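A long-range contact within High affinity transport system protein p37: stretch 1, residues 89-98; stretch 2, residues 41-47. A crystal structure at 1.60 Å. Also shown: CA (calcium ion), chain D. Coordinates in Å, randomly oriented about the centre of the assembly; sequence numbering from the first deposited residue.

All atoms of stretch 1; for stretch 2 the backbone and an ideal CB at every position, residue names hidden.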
# COMPACT_ATOMS: atom_id res chain seq x y z
N LYS A 89 19.82 24.80 -18.31
CA LYS A 89 18.99 23.98 -19.16
C LYS A 89 17.52 24.35 -19.01
O LYS A 89 16.76 24.14 -19.95
CB LYS A 89 19.15 22.48 -18.81
CG LYS A 89 20.57 21.98 -18.87
CD LYS A 89 20.65 20.55 -18.35
CE LYS A 89 22.09 20.21 -17.95
NZ LYS A 89 22.53 18.96 -18.63
N THR A 90 17.10 24.87 -17.86
CA THR A 90 15.66 25.06 -17.67
C THR A 90 15.23 26.45 -17.23
O THR A 90 14.02 26.69 -17.15
CB THR A 90 15.14 24.05 -16.63
OG1 THR A 90 16.02 24.04 -15.51
CG2 THR A 90 15.13 22.64 -17.21
N LYS A 91 16.15 27.36 -16.95
CA LYS A 91 15.83 28.65 -16.35
C LYS A 91 15.05 29.55 -17.28
O LYS A 91 14.36 30.43 -16.76
CB LYS A 91 17.09 29.37 -15.89
CG LYS A 91 18.03 29.77 -17.01
CD LYS A 91 19.24 30.52 -16.44
CE LYS A 91 20.00 31.22 -17.57
NZ LYS A 91 21.37 31.64 -17.15
N ASN A 92 15.13 29.33 -18.58
CA ASN A 92 14.39 30.17 -19.53
C ASN A 92 12.98 29.72 -19.83
O ASN A 92 12.21 30.41 -20.51
CB ASN A 92 15.22 30.27 -20.83
CG ASN A 92 16.54 30.96 -20.54
OD1 ASN A 92 16.58 32.01 -19.89
ND2 ASN A 92 17.64 30.38 -20.99
N PHE A 93 12.52 28.54 -19.36
CA PHE A 93 11.12 28.16 -19.55
C PHE A 93 10.23 28.98 -18.61
O PHE A 93 10.79 29.61 -17.70
CB PHE A 93 10.90 26.67 -19.26
CG PHE A 93 11.52 25.66 -20.21
CD1 PHE A 93 10.94 25.41 -21.45
CD2 PHE A 93 12.66 24.96 -19.89
CE1 PHE A 93 11.47 24.51 -22.33
CE2 PHE A 93 13.19 24.04 -20.78
CZ PHE A 93 12.59 23.78 -22.00
N ASP A 94 8.92 28.95 -18.80
CA ASP A 94 8.01 29.60 -17.89
C ASP A 94 8.10 28.91 -16.51
O ASP A 94 8.24 27.70 -16.37
CB ASP A 94 6.57 29.61 -18.36
CG ASP A 94 6.29 30.42 -19.61
OD1 ASP A 94 7.06 31.35 -19.94
OD2 ASP A 94 5.27 30.10 -20.25
N ASP A 95 8.01 29.77 -15.48
CA ASP A 95 7.83 29.25 -14.13
C ASP A 95 6.54 28.46 -14.06
O ASP A 95 5.59 28.71 -14.79
CB ASP A 95 7.81 30.39 -13.12
CG ASP A 95 9.17 30.94 -12.78
OD1 ASP A 95 10.23 30.45 -13.20
OD2 ASP A 95 9.23 31.94 -12.03
N VAL A 96 6.48 27.49 -13.14
CA VAL A 96 5.39 26.53 -13.06
C VAL A 96 4.55 26.71 -11.80
O VAL A 96 5.10 26.88 -10.71
CB VAL A 96 5.96 25.11 -13.10
CG1 VAL A 96 4.84 24.09 -13.07
CG2 VAL A 96 6.79 24.96 -14.38
N ASP A 97 3.24 26.66 -11.99
CA ASP A 97 2.26 26.62 -10.91
C ASP A 97 1.83 25.18 -10.64
O ASP A 97 1.73 24.38 -11.57
CB ASP A 97 1.00 27.40 -11.26
CG ASP A 97 0.03 27.47 -10.10
OD1 ASP A 97 0.52 27.63 -8.96
OD2 ASP A 97 -1.19 27.36 -10.31
N PHE A 98 1.57 24.84 -9.38
CA PHE A 98 1.14 23.48 -9.05
C PHE A 98 -0.23 23.47 -8.36
O PHE A 98 -0.46 24.28 -7.46
CB PHE A 98 2.17 22.82 -8.14
CG PHE A 98 3.47 22.54 -8.88
CD1 PHE A 98 4.45 23.52 -8.98
CD2 PHE A 98 3.70 21.28 -9.44
CE1 PHE A 98 5.63 23.27 -9.65
CE2 PHE A 98 4.88 21.02 -10.09
CZ PHE A 98 5.86 22.01 -10.18
N UNK A 41 6.39 18.65 -24.22
CA UNK A 41 6.17 20.08 -24.05
C UNK A 41 6.30 20.53 -22.59
O UNK A 41 5.74 19.89 -21.70
CB UNK A 41 4.79 20.45 -24.58
N UNK A 42 7.01 21.64 -22.39
CA UNK A 42 7.02 22.29 -21.08
C UNK A 42 5.63 22.75 -20.74
O UNK A 42 4.92 23.39 -21.52
CB UNK A 42 8.00 23.47 -21.05
N UNK A 43 5.14 22.45 -19.54
CA UNK A 43 3.80 22.83 -19.17
C UNK A 43 3.88 23.76 -17.97
O UNK A 43 4.40 23.34 -16.94
CB UNK A 43 2.94 21.60 -18.87
N UNK A 44 3.41 24.99 -18.10
CA UNK A 44 3.57 25.96 -17.02
C UNK A 44 2.57 25.77 -15.90
O UNK A 44 2.61 26.49 -14.89
CB UNK A 44 3.45 27.38 -17.57
N UNK A 45 1.69 24.80 -16.01
CA UNK A 45 0.70 24.46 -15.00
C UNK A 45 0.77 22.95 -14.77
O UNK A 45 0.55 22.18 -15.71
CB UNK A 45 -0.70 24.90 -15.42
N UNK A 46 1.11 22.51 -13.56
CA UNK A 46 1.15 21.08 -13.29
C UNK A 46 0.06 20.78 -12.27
O UNK A 46 0.02 21.43 -11.24
CB UNK A 46 2.53 20.64 -12.79
N UNK A 47 -0.78 19.82 -12.61
CA UNK A 47 -1.86 19.37 -11.75
C UNK A 47 -1.64 17.92 -11.32
O UNK A 47 -1.56 17.05 -12.19
CB UNK A 47 -3.21 19.52 -12.46
CA CA D . -1.00 20.76 -16.83

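At position 41 CA-to-CB points away from stretch 1, and the ideal CB has none of its atoms within 5.5 Å. Stretch 1 places no restriction on the side chain here; the residue is Gln 41, which makes no contact.

At position 42 the CA-to-CB bond points toward stretch 1, and the ideal CB lies 3.5 Å from Phe 93 CD1. Beyond it lie the Phe 93 ring, the methyls Thr 90 CG2 and Val 96 CG2, and the backbone acceptor Asp 94 O. A large apolar side chain suits this surface: Met or Leu could cover it, a flat aromatic such as Phe or Tyr could also stack on the Phe 93 ring, and one with an N-H could serve the carbonyl as well. The residue is Trp 42. Its six-membered ring forms an offset stack with Phe 93, centroids 4.2 Å apart and planes at 6°, while Phe 93 CB sits 3.4 Å from the centroid of the five-membered ring, over its face. At the ring edge, Trp 42 NE1 donates to Asp 94 O at 2.8 Å (N-H...O angle 140°).

At position 43 CA-to-CB points away, but the calcium lies on that side, close to the carbonyl O of position 45. A carboxylate or another oxygen ligand is favoured. Asp 43 fits: its OD2 binds the ion at 2.4 Å, and OD1 accepts from the backbone N of position 45 at 3.3 Å.

Position 44 points sideways, its ideal CB 3.9 Å from Asp 94 CB. The nearby carboxylate makes Lys, Arg or a neutral polar residue plausible. In Lys 44 the aliphatic chain passes Asp 94, with CD 3.8 Å from Asp 94 OD2, but its end leads away and no salt bridge forms. Its backbone O accepts from Asp 97 N at 3.0 Å, opening the parallel pairing.

Position 45 pairs with Asp 97, both side chains on the same sheet face. A small or polar residue seems reasonable, and it is Ser 45. Its O binds calcium at 2.4 Å; its OG is hydrogen-bonded to a calcium-bound water.

Position 46 shares the other face with Phe 98, its ideal CB 3.6 Å from Phe 98 CE2 and 4.2 Å from Val 96 CG1. Val, Leu or Ile would suit this apolar site. Ile 46 places CG2 3.6 Å from Phe 98 CE2 and CG1 3.7 Å from Val 96 CG1, while its N donates to Asp 97 O at 2.8 Å (178°).

Position 47 points away, so stretch 1 hardly restricts it. Thr 47 OG1 is hydrogen-bonded to the same water as Ser 45 OG.

Stretch 2, residues 41-47: QWDKSIT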
# COMPACT_ATOMS: atom_id res chain seq x y z
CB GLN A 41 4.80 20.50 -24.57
CG GLN A 41 4.46 19.82 -25.89
CD GLN A 41 3.28 20.53 -26.53
OE1 GLN A 41 2.18 20.00 -26.49
NE2 GLN A 41 3.55 21.70 -27.10
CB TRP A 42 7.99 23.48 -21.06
CG TRP A 42 8.20 24.05 -19.69
CD1 TRP A 42 7.51 25.05 -19.09
CD2 TRP A 42 9.21 23.59 -18.78
NE1 TRP A 42 8.02 25.27 -17.84
CE2 TRP A 42 9.07 24.39 -17.62
CE3 TRP A 42 10.21 22.60 -18.83
CZ2 TRP A 42 9.91 24.21 -16.52
CZ3 TRP A 42 11.04 22.44 -17.73
CH2 TRP A 42 10.89 23.23 -16.58
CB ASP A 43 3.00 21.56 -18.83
CG ASP A 43 1.53 21.81 -18.64
OD1 ASP A 43 1.11 22.99 -18.66
OD2 ASP A 43 0.76 20.83 -18.48
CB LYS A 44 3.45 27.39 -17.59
CG LYS A 44 2.04 27.68 -18.08
CD LYS A 44 1.95 28.98 -18.87
CE LYS A 44 0.51 29.28 -19.26
NZ LYS A 44 0.44 29.95 -20.59
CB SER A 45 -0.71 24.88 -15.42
OG SER A 45 -1.70 24.34 -14.56
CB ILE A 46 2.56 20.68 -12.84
CG1 ILE A 46 3.62 20.76 -13.94
CG2 ILE A 46 2.56 19.29 -12.20
CD1 ILE A 46 3.51 19.63 -14.94
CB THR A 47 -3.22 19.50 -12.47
OG1 THR A 47 -3.45 20.88 -12.80
CG2 THR A 47 -4.35 19.06 -11.56
O HOH W 1 -1.78 22.83 -18.06
O HOH W 2 -2.48 21.95 -15.03
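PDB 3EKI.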